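Local coordinates for BT_4661 (Bacteroides thetaiotaomicron, PDB 4AK2), which probably binds heparin and heparan sulphate at the bacterial cell surface through this ligand-binding domain, as a SusE-like protein of a heparin utilisation locus, at residues L125-F130 and F156-R161; V229-N234 and I274-K279. All coordinates share one frame; numbering follows the deposited sequence.

Interaction 1 of 2, residues L125-F130 and F156-R161; sequences LEYTPF and FRLDYR. With SGN (2-deoxy-6-O-sulfo-2-(sulfoamino)-alpha-D-glucopyranose), chain B.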
ATOM      1  N   LEU A 125      15.666   0.614  -2.974  1.00 16.69           N
ATOM      2  CA  LEU A 125      14.849   1.172  -1.885  1.00 15.01           C
ATOM      3  C   LEU A 125      13.765   0.185  -1.461  1.00 14.17           C
ATOM      4  O   LEU A 125      12.867  -0.121  -2.240  1.00 16.24           O
ATOM      5  CB  LEU A 125      14.209   2.492  -2.347  1.00 15.99           C
ATOM      6  CG  LEU A 125      13.341   3.223  -1.296  1.00 15.05           C
ATOM      7  CD1 LEU A 125      14.208   3.685  -0.102  1.00 16.15           C
ATOM      8  CD2 LEU A 125      12.710   4.436  -1.947  1.00 17.27           C
ATOM      9  N   GLU A 126      13.855  -0.300  -0.214  1.00 14.39           N
ATOM     10  CA  GLU A 126      12.951  -1.327   0.255  1.00 13.46           C
ATOM     11  C   GLU A 126      12.418  -0.999   1.649  1.00 12.54           C
ATOM     12  O   GLU A 126      13.185  -0.882   2.625  1.00 15.06           O
ATOM     13  CB  GLU A 126      13.649  -2.710   0.302  1.00 16.22           C
ATOM     14  CG  GLU A 126      14.034  -3.173  -1.093  1.00 17.33           C
ATOM     15  CD  GLU A 126      14.507  -4.608  -1.145  1.00 20.72           C
ATOM     16  OE1 GLU A 126      14.739  -5.201  -0.065  1.00 30.79           O
ATOM     17  OE2 GLU A 126      14.677  -5.149  -2.253  1.00 18.41           O
ATOM     18  N   TYR A 127      11.108  -0.882   1.777  1.00 12.51           N
ATOM     19  CA  TYR A 127      10.454  -0.799   3.074  1.00 11.52           C
ATOM     20  C   TYR A 127      10.028  -2.232   3.432  1.00 12.65           C
ATOM     21  O   TYR A 127       9.384  -2.911   2.613  1.00 12.73           O
ATOM     22  CB  TYR A 127       9.187   0.061   2.961  1.00 12.67           C
ATOM     23  CG  TYR A 127       9.456   1.548   2.790  1.00 11.29           C
ATOM     24  CD1 TYR A 127       9.706   2.108   1.542  1.00 12.78           C
ATOM     25  CD2 TYR A 127       9.491   2.391   3.889  1.00 12.14           C
ATOM     26  CE1 TYR A 127       9.951   3.452   1.386  1.00 12.28           C
ATOM     27  CE2 TYR A 127       9.739   3.746   3.767  1.00 12.34           C
ATOM     28  CZ  TYR A 127       9.988   4.277   2.496  1.00 11.69           C
ATOM     29  OH  TYR A 127      10.268   5.637   2.353  1.00 13.51           O
ATOM     30  N   THR A 128      10.365  -2.658   4.630  1.00 13.41           N
ATOM     31  CA  THR A 128       9.984  -4.009   5.087  1.00 12.73           C
ATOM     32  C   THR A 128       9.358  -3.839   6.459  1.00 11.72           C
ATOM     33  O   THR A 128      10.104  -3.701   7.450  1.00 13.70           O
ATOM     34  CB  THR A 128      11.221  -4.926   5.153  1.00 14.28           C
ATOM     35  OG1 THR A 128      11.806  -5.026   3.855  1.00 17.28           O
ATOM     36  CG2 THR A 128      10.853  -6.325   5.676  1.00 16.05           C
ATOM     37  N   PRO A 129       8.032  -3.884   6.590  1.00 11.92           N
ATOM     38  CA  PRO A 129       7.022  -4.140   5.563  1.00 12.23           C
ATOM     39  C   PRO A 129       6.848  -2.957   4.634  1.00 12.05           C
ATOM     40  O   PRO A 129       7.050  -1.810   4.990  1.00 11.70           O
ATOM     41  CB  PRO A 129       5.736  -4.332   6.406  1.00 11.83           C
ATOM     42  CG  PRO A 129       5.955  -3.432   7.602  1.00 11.76           C
ATOM     43  CD  PRO A 129       7.412  -3.601   7.912  1.00 12.40           C
ATOM     44  N   PHE A 130       6.411  -3.298   3.419  1.00 11.45           N
ATOM     45  CA  PHE A 130       6.087  -2.267   2.400  1.00 11.43           C
ATOM     46  C   PHE A 130       4.643  -1.864   2.414  1.00 10.49           C
ATOM     47  O   PHE A 130       4.236  -1.022   1.590  1.00 12.24           O
ATOM     48  CB  PHE A 130       6.585  -2.642   1.017  1.00 11.38           C
ATOM     49  CG  PHE A 130       5.911  -3.862   0.428  1.00 10.85           C
ATOM     50  CD1 PHE A 130       4.717  -3.710  -0.324  1.00 12.35           C
ATOM     51  CD2 PHE A 130       6.453  -5.149   0.571  1.00 12.59           C
ATOM     52  CE1 PHE A 130       4.117  -4.813  -0.906  1.00 12.07           C
ATOM     53  CE2 PHE A 130       5.847  -6.257   0.003  1.00 12.06           C
ATOM     54  CZ  PHE A 130       4.670  -6.075  -0.727  1.00 12.60           C
ATOM     55  N   PHE A 156      21.031  11.565   0.951  1.00 16.59           N
ATOM     56  CA  PHE A 156      19.847  11.015   0.279  1.00 15.58           C
ATOM     57  C   PHE A 156      18.653  11.911   0.597  1.00 14.59           C
ATOM     58  O   PHE A 156      18.510  12.383   1.726  1.00 15.23           O
ATOM     59  CB  PHE A 156      19.607   9.595   0.775  1.00 15.90           C
ATOM     60  CG  PHE A 156      18.643   8.792  -0.059  1.00 15.07           C
ATOM     61  CD1 PHE A 156      19.004   8.372  -1.346  1.00 15.92           C
ATOM     62  CD2 PHE A 156      17.377   8.426   0.439  1.00 14.17           C
ATOM     63  CE1 PHE A 156      18.137   7.601  -2.100  1.00 16.26           C
ATOM     64  CE2 PHE A 156      16.509   7.639  -0.330  1.00 14.91           C
ATOM     65  CZ  PHE A 156      16.900   7.236  -1.606  1.00 16.38           C
ATOM     66  N   ARG A 157      17.831  12.189  -0.420  1.00 14.43           N
ATOM     67  CA  ARG A 157      16.553  12.904  -0.237  1.00 14.67           C
ATOM     68  C   ARG A 157      15.459  12.140  -0.963  1.00 13.29           C
ATOM     69  O   ARG A 157      15.714  11.581  -2.028  1.00 14.94           O
ATOM     70  CB  ARG A 157      16.617  14.365  -0.756  1.00 16.62           C
ATOM     71  CG  ARG A 157      17.694  15.220  -0.078  1.00 16.52           C
ATOM     72  CD  ARG A 157      17.443  15.498   1.416  1.00 17.04           C
ATOM     73  NE  ARG A 157      18.468  16.380   1.959  1.00 19.73           N
ATOM     74  CZ  ARG A 157      19.641  15.978   2.406  1.00 20.41           C
ATOM     75  NH1 ARG A 157      19.947  14.685   2.448  1.00 22.63           N
ATOM     76  NH2 ARG A 157      20.491  16.884   2.873  1.00 25.55           N
ATOM     77  N   LEU A 158      14.254  12.112  -0.400  1.00 12.93           N
ATOM     78  CA  LEU A 158      13.191  11.205  -0.865  1.00 13.58           C
ATOM     79  C   LEU A 158      11.838  11.889  -0.660  1.00 11.97           C
ATOM     80  O   LEU A 158      11.567  12.414   0.411  1.00 12.86           O
ATOM     81  CB  LEU A 158      13.272   9.924  -0.011  1.00 12.77           C
ATOM     82  CG  LEU A 158      12.360   8.777  -0.474  1.00 13.34           C
ATOM     83  CD1 LEU A 158      12.839   8.196  -1.820  1.00 14.70           C
ATOM     84  CD2 LEU A 158      12.348   7.668   0.554  1.00 13.55           C
ATOM     85  N   ASP A 159      11.011  11.976  -1.706  1.00 12.90           N
ATOM     86  CA  ASP A 159       9.751  12.719  -1.572  1.00 12.64           C
ATOM     87  C   ASP A 159       8.690  12.224  -2.519  1.00 11.83           C
ATOM     88  O   ASP A 159       9.015  11.910  -3.674  1.00 12.84           O
ATOM     89  CB  ASP A 159      10.026  14.202  -1.851  1.00 12.92           C
ATOM     90  CG  ASP A 159       9.057  15.156  -1.201  1.00 13.60           C
ATOM     91  OD1 ASP A 159       8.560  14.861  -0.102  1.00 14.38           O
ATOM     92  OD2 ASP A 159       8.797  16.253  -1.776  1.00 16.65           O
ATOM     93  N   TYR A 160       7.444  12.148  -2.061  1.00 11.10           N
ATOM     94  CA  TYR A 160       6.342  11.894  -3.000  1.00 12.24           C
ATOM     95  C   TYR A 160       6.355  12.939  -4.098  1.00 12.74           C
ATOM     96  O   TYR A 160       6.729  14.096  -3.914  1.00 12.43           O
ATOM     97  CB  TYR A 160       5.016  11.902  -2.264  1.00 13.43           C
ATOM     98  CG  TYR A 160       4.683  10.614  -1.516  1.00 12.06           C
ATOM     99  CD1 TYR A 160       4.021   9.581  -2.157  1.00 13.40           C
ATOM    100  CD2 TYR A 160       5.009  10.444  -0.148  1.00 12.27           C
ATOM    101  CE1 TYR A 160       3.676   8.394  -1.511  1.00 11.84           C
ATOM    102  CE2 TYR A 160       4.675   9.286   0.483  1.00 12.59           C
ATOM    103  CZ  TYR A 160       4.013   8.275  -0.147  1.00 11.27           C
ATOM    104  OH  TYR A 160       3.654   7.131   0.545  1.00 12.23           O
ATOM    105  N   ARG A 161       5.851  12.498  -5.257  1.00 12.69           N
ATOM    106  CA  ARG A 161       5.918  13.323  -6.508  1.00 12.34           C
ATOM    107  C   ARG A 161       4.653  13.366  -7.351  1.00 11.69           C
ATOM    108  O   ARG A 161       4.256  14.469  -7.791  1.00 13.38           O
ATOM    109  CB  ARG A 161       7.111  12.909  -7.378  1.00 13.14           C
ATOM    110  CG  ARG A 161       7.300  13.698  -8.695  1.00 14.17           C
ATOM    111  CD  ARG A 161       7.452  15.197  -8.433  1.00 14.59           C
ATOM    112  NE  ARG A 161       7.656  15.942  -9.679  1.00 16.82           N
ATOM    113  CZ  ARG A 161       6.669  16.344 -10.476  1.00 16.61           C
ATOM    114  NH1 ARG A 161       5.391  16.069 -10.176  1.00 17.26           N
ATOM    115  NH2 ARG A 161       6.959  16.975 -11.604  1.00 20.78           N
TER
HETATM  116  C1  SGN B   1       2.159  20.124 -10.815  1.00 19.32           C
HETATM  117  C2  SGN B   1       3.055  18.887 -10.920  1.00 17.91           C
HETATM  118  C3  SGN B   1       3.174  18.493 -12.397  1.00 18.01           C
HETATM  119  C4  SGN B   1       1.802  18.336 -13.027  1.00 17.96           C
HETATM  120  C5  SGN B   1       0.956  19.602 -12.859  1.00 19.14           C
HETATM  121  C6  SGN B   1      -0.486  19.333 -13.304  1.00 21.59           C
HETATM  122  N2  SGN B   1       4.346  19.166 -10.302  1.00 19.63           N
HETATM  123  O1  SGN B   1       2.811  21.266 -11.362  1.00 22.45           O
HETATM  124  O3  SGN B   1       3.877  17.250 -12.442  1.00 21.65           O
HETATM  125  O4  SGN B   1       1.952  18.214 -14.452  1.00 17.90           O
HETATM  126  O5  SGN B   1       0.908  19.882 -11.459  1.00 19.25           O
HETATM  127  O6  SGN B   1      -1.257  20.515 -13.191  1.00 28.25           O
HETATM  128  S1  SGN B   1       4.595  19.105  -8.729  1.00 19.39           S
HETATM  129  O1S SGN B   1       6.013  18.911  -8.522  1.00 20.90           O
HETATM  130  O2S SGN B   1       4.113  20.272  -8.037  1.00 21.99           O
HETATM  131  O3S SGN B   1       3.793  17.863  -8.220  1.00 19.43           O
HETATM  132  S2  SGN B   1      -2.778  20.457 -13.419  1.00 44.10           S
HETATM  133  O4S SGN B   1      -3.038  20.159 -14.827  1.00 51.65           O
HETATM  134  O5S SGN B   1      -3.324  21.963 -13.058  1.00 68.35           O
HETATM  135  O6S SGN B   1      -3.345  19.509 -12.450  1.00 41.79           O
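Leu125 meets Leu158 tip to tip, its CD2 lying 3.8 Å from Leu158 CD1 and a little farther from CD2 of the same side chain. Both leucines carry CG opposite the backbone N (chi1 -179° and -172°), which extends each branched end toward the other, their CA atoms being 10.2 Å apart. The second methyl of Leu158 also takes up the phenol end of Tyr127, with Tyr127 OH 3.4 Å from Leu158 CD2. That hydroxyl, buried among apolar groups, is satisfied by a hydrogen bond with the carbonyl O of Phe227. No hydrogen bond joins the two segments. Strand 157-161 pairs antiparallel with strand 241-254 in a mixed beta sheet, and its alternating side chains serve two ends: Leu158 turns inward onto Ile251 and Tyr253 as well as the 125-130 loop, whereas Arg161 reaches into the glycan pocket. The Arg161 chain bends at chi2 to bring its guanidinium against the sulfated glucosamine SGN. At the edge of this flat group, NH1 and NH2 share O3 of SGN as acceptor, NH1 at 3.0 Å with an N-H...O angle of 155° and NH2 at 3.2 Å with a more bent bond. The N-sulfate sits over one face instead, its O1S 3.2 Å above the plane and near its centre, where the positive charge probably attracts it. NE donates to the carbonyl O of Gln261, which helps hold the rotation of the group. A leucine in place of Arg161 would probably leave SGN O3 without these two donors and the N-sulfate without the positive charge beneath it.

Interaction 2 of 2, residues V229-N234 and I274-K279; sequences VHINPN and IWFDTK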
ATOM      1  N   VAL A 229       7.749   7.184   6.017  1.00 11.77           N
ATOM      2  CA  VAL A 229       6.547   7.906   5.621  1.00 10.87           C
ATOM      3  C   VAL A 229       5.737   8.241   6.894  1.00 10.49           C
ATOM      4  O   VAL A 229       5.441   7.337   7.666  1.00 12.28           O
ATOM      5  CB  VAL A 229       5.650   7.114   4.633  1.00 11.51           C
ATOM      6  CG1 VAL A 229       4.350   7.867   4.372  1.00 14.19           C
ATOM      7  CG2 VAL A 229       6.392   6.795   3.329  1.00 13.55           C
ATOM      8  N   HIS A 230       5.414   9.526   7.079  1.00 10.61           N
ATOM      9  CA  HIS A 230       4.567  10.004   8.148  1.00 11.58           C
ATOM     10  C   HIS A 230       3.210  10.310   7.669  1.00 11.92           C
ATOM     11  O   HIS A 230       3.065  10.903   6.605  1.00 13.26           O
ATOM     12  CB  HIS A 230       5.164  11.291   8.756  1.00 13.58           C
ATOM     13  CG  HIS A 230       6.539  11.090   9.307  1.00 13.25           C
ATOM     14  ND1 HIS A 230       6.808  11.132  10.639  1.00 17.86           N
ATOM     15  CD2 HIS A 230       7.732  10.799   8.674  1.00 15.31           C
ATOM     16  CE1 HIS A 230       8.118  10.885  10.824  1.00 18.03           C
ATOM     17  NE2 HIS A 230       8.686  10.686   9.627  1.00 16.77           N
ATOM     18  N   ILE A 231       2.188   9.863   8.389  1.00 11.52           N
ATOM     19  CA  ILE A 231       0.787  10.182   8.125  1.00 11.67           C
ATOM     20  C   ILE A 231       0.287  10.997   9.304  1.00 11.48           C
ATOM     21  O   ILE A 231       0.398  10.570  10.468  1.00 13.16           O
ATOM     22  CB  ILE A 231      -0.064   8.914   7.928  1.00 12.22           C
ATOM     23  CG1 ILE A 231       0.370   8.203   6.647  1.00 13.67           C
ATOM     24  CG2 ILE A 231      -1.563   9.211   7.952  1.00 13.39           C
ATOM     25  CD1 ILE A 231       0.068   8.943   5.354  1.00 15.84           C
ATOM     26  N   ASN A 232      -0.202  12.200   9.057  1.00 11.98           N
ATOM     27  CA  ASN A 232      -0.659  13.056  10.145  1.00 13.17           C
ATOM     28  C   ASN A 232      -2.059  12.698  10.582  1.00 12.85           C
ATOM     29  O   ASN A 232      -2.825  12.182   9.778  1.00 13.24           O
ATOM     30  CB  ASN A 232      -0.548  14.528   9.718  1.00 14.14           C
ATOM     31  CG  ASN A 232       0.872  15.011   9.792  1.00 14.12           C
ATOM     32  OD1 ASN A 232       1.634  14.638  10.709  1.00 17.26           O
ATOM     33  ND2 ASN A 232       1.268  15.828   8.826  1.00 14.98           N
ATOM     34  N   PRO A 233      -2.375  12.936  11.874  1.00 13.43           N
ATOM     35  CA  PRO A 233      -3.683  12.551  12.425  1.00 13.34           C
ATOM     36  C   PRO A 233      -4.831  13.440  11.951  1.00 13.44           C
ATOM     37  O   PRO A 233      -4.639  14.614  11.617  1.00 14.87           O
ATOM     38  CB  PRO A 233      -3.490  12.708  13.928  1.00 16.95           C
ATOM     39  CG  PRO A 233      -2.434  13.760  14.056  1.00 16.96           C
ATOM     40  CD  PRO A 233      -1.487  13.517  12.904  1.00 15.94           C
ATOM     41  N   ASN A 234      -6.022  12.863  11.931  1.00 13.07           N
ATOM     42  CA  ASN A 234      -7.259  13.607  11.788  1.00 13.71           C
ATOM     43  C   ASN A 234      -7.468  14.270  10.413  1.00 13.39           C
ATOM     44  O   ASN A 234      -8.318  15.157  10.305  1.00 18.11           O
ATOM     45  CB  ASN A 234      -7.419  14.671  12.913  1.00 15.68           C
ATOM     46  CG  ASN A 234      -8.851  15.179  13.048  1.00 14.80           C
ATOM     47  OD1 ASN A 234      -9.787  14.385  13.045  1.00 16.62           O
ATOM     48  ND2 ASN A 234      -9.040  16.503  13.189  1.00 17.92           N
ATOM     49  N   ILE A 274       0.173   2.637   1.659  1.00 10.96           N
ATOM     50  CA  ILE A 274      -0.336   3.039   2.959  1.00  9.77           C
ATOM     51  C   ILE A 274      -1.762   2.494   3.093  1.00 10.19           C
ATOM     52  O   ILE A 274      -2.623   2.742   2.242  1.00 12.27           O
ATOM     53  CB  ILE A 274      -0.421   4.586   3.091  1.00 10.67           C
ATOM     54  CG1 ILE A 274       0.881   5.282   2.694  1.00 13.72           C
ATOM     55  CG2 ILE A 274      -0.900   4.962   4.498  1.00 11.52           C
ATOM     56  CD1 ILE A 274       2.136   4.751   3.292  1.00 16.85           C
ATOM     57  N   TRP A 275      -2.032   1.705   4.131  1.00  9.71           N
ATOM     58  CA  TRP A 275      -3.332   1.123   4.353  1.00  9.78           C
ATOM     59  C   TRP A 275      -3.947   1.740   5.568  1.00  9.32           C
ATOM     60  O   TRP A 275      -3.433   1.503   6.712  1.00 10.88           O
ATOM     61  CB  TRP A 275      -3.245  -0.397   4.439  1.00 10.23           C
ATOM     62  CG  TRP A 275      -4.530  -1.128   4.700  1.00 10.57           C
ATOM     63  CD1 TRP A 275      -5.817  -0.627   4.808  1.00 11.12           C
ATOM     64  CD2 TRP A 275      -4.645  -2.558   4.923  1.00 10.70           C
ATOM     65  NE1 TRP A 275      -6.719  -1.660   5.066  1.00 11.71           N
ATOM     66  CE2 TRP A 275      -6.059  -2.836   5.153  1.00 10.58           C
ATOM     67  CE3 TRP A 275      -3.729  -3.608   4.976  1.00 11.07           C
ATOM     68  CZ2 TRP A 275      -6.515  -4.121   5.431  1.00 11.86           C
ATOM     69  CZ3 TRP A 275      -4.185  -4.891   5.239  1.00 12.73           C
ATOM     70  CH2 TRP A 275      -5.561  -5.146   5.457  1.00 12.45           C
ATOM     71  N   PHE A 276      -4.968   2.561   5.440  1.00  9.75           N
ATOM     72  CA  PHE A 276      -5.673   3.237   6.523  1.00  9.82           C
ATOM     73  C   PHE A 276      -6.793   2.367   7.033  1.00 10.24           C
ATOM     74  O   PHE A 276      -7.640   1.893   6.288  1.00 10.64           O
ATOM     75  CB  PHE A 276      -6.332   4.539   6.010  1.00 11.38           C
ATOM     76  CG  PHE A 276      -5.388   5.468   5.303  1.00 10.53           C
ATOM     77  CD1 PHE A 276      -4.674   6.472   5.977  1.00 11.76           C
ATOM     78  CD2 PHE A 276      -5.247   5.395   3.907  1.00 12.01           C
ATOM     79  CE1 PHE A 276      -3.828   7.334   5.315  1.00 11.48           C
ATOM     80  CE2 PHE A 276      -4.390   6.255   3.246  1.00 12.58           C
ATOM     81  CZ  PHE A 276      -3.676   7.226   3.933  1.00 11.99           C
ATOM     82  N   ASP A 277      -6.823   2.154   8.362  1.00 10.76           N
ATOM     83  CA  ASP A 277      -7.963   1.477   9.020  1.00 11.22           C
ATOM     84  C   ASP A 277      -7.936   1.855  10.505  1.00 10.22           C
ATOM     85  O   ASP A 277      -6.894   1.712  11.172  1.00 11.72           O
ATOM     86  CB  ASP A 277      -7.839  -0.053   8.853  1.00 11.62           C
ATOM     87  CG  ASP A 277      -9.079  -0.818   9.247  1.00 11.28           C
ATOM     88  OD1 ASP A 277      -9.710  -0.478  10.259  1.00 13.70           O
ATOM     89  OD2 ASP A 277      -9.364  -1.826   8.570  1.00 15.16           O
ATOM     90  N   THR A 278      -9.052   2.381  10.985  1.00 11.17           N
ATOM     91  CA  THR A 278      -9.166   2.733  12.402  1.00 12.09           C
ATOM     92  C   THR A 278      -8.976   1.544  13.365  1.00 11.53           C
ATOM     93  O   THR A 278      -8.761   1.776  14.562  1.00 14.21           O
ATOM     94  CB  THR A 278     -10.511   3.415  12.736  1.00 13.48           C
ATOM     95  OG1 THR A 278     -11.582   2.620  12.276  1.00 15.37           O
ATOM     96  CG2 THR A 278     -10.596   4.801  12.149  1.00 14.46           C
ATOM     97  N   LYS A 279      -9.048   0.315  12.861  1.00 12.65           N
ATOM     98  CA  LYS A 279      -8.856  -0.855  13.710  1.00 13.67           C
ATOM     99  C   LYS A 279      -7.377  -1.137  13.964  1.00 14.18           C
ATOM    100  O   LYS A 279      -7.057  -1.935  14.836  1.00 17.43           O
ATOM    101  CB  LYS A 279      -9.518  -2.099  13.066  1.00 18.66           C
ATOM    102  CG  LYS A 279     -11.028  -2.110  12.985  1.00 27.53           C
ATOM    103  CD  LYS A 279     -11.652  -1.782  14.312  1.00 21.42           C
TER
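Ile231 and Ile274 run alongside each other, pointing opposite ways, so that Ile231 CG1 lies flank against Ile274 CG2 at 4.1 Å. Val229 meets the other branch of Ile274 at a slant, its CG1 4.0 Å from Ile274 CD1. Phe276 comes in at about a right angle to Ile231: CE1 at the ring edge touches Ile231 CG2, which lies near the ring plane at 4.0 Å. Ile274 CG2, in contrast, rests over one face of that ring, displaced from the ring centre, so Phe276 is met by Ile231 at its edge and by Ile274 over a face. Strand 229-231 and residues 274-276, the end of strand 268-276, belong to different sheets and run nearly in the same direction; the axes of these short segments approach to 10.2 Å and cross at -21°, the geometry of aligned beta sheets packed face to face with an apolar layer between them. Chi1 of -67° sets Ile231 CG2 opposite the backbone N, at the Phe276 side, while CG1 is left for Ile274. The Phe276 ring also stacks with Trp236, which Ile231 touches as well. Just past the strand end, Asp277 OD1 accepts Lys279 N at 2.8 Å in an Asx turn.

Interactions 1 and 2 follow one another along the chain, the first closing before the second opens, and their centres lie 16 Å apart. Both reach the same mixed sheet, interaction 1 through strand 157-161 and interaction 2 through strand 268-276, each of which pairs antiparallel with strand 241-254. Tyr160 bridges them: its OH lies 3.9 Å from Val229 CG2 and equally close to Ile274 CD1, while Tyr127 OH approaches the same valine methyl. The two contacts thus form one continuous buried layer, with the 125-130 loop and the small sheet containing strand 229-231 as its coverings. Strand 157-161 links this interior to the glycan pocket through Arg161, whose side chain leaves opposite to Leu158 and Tyr160.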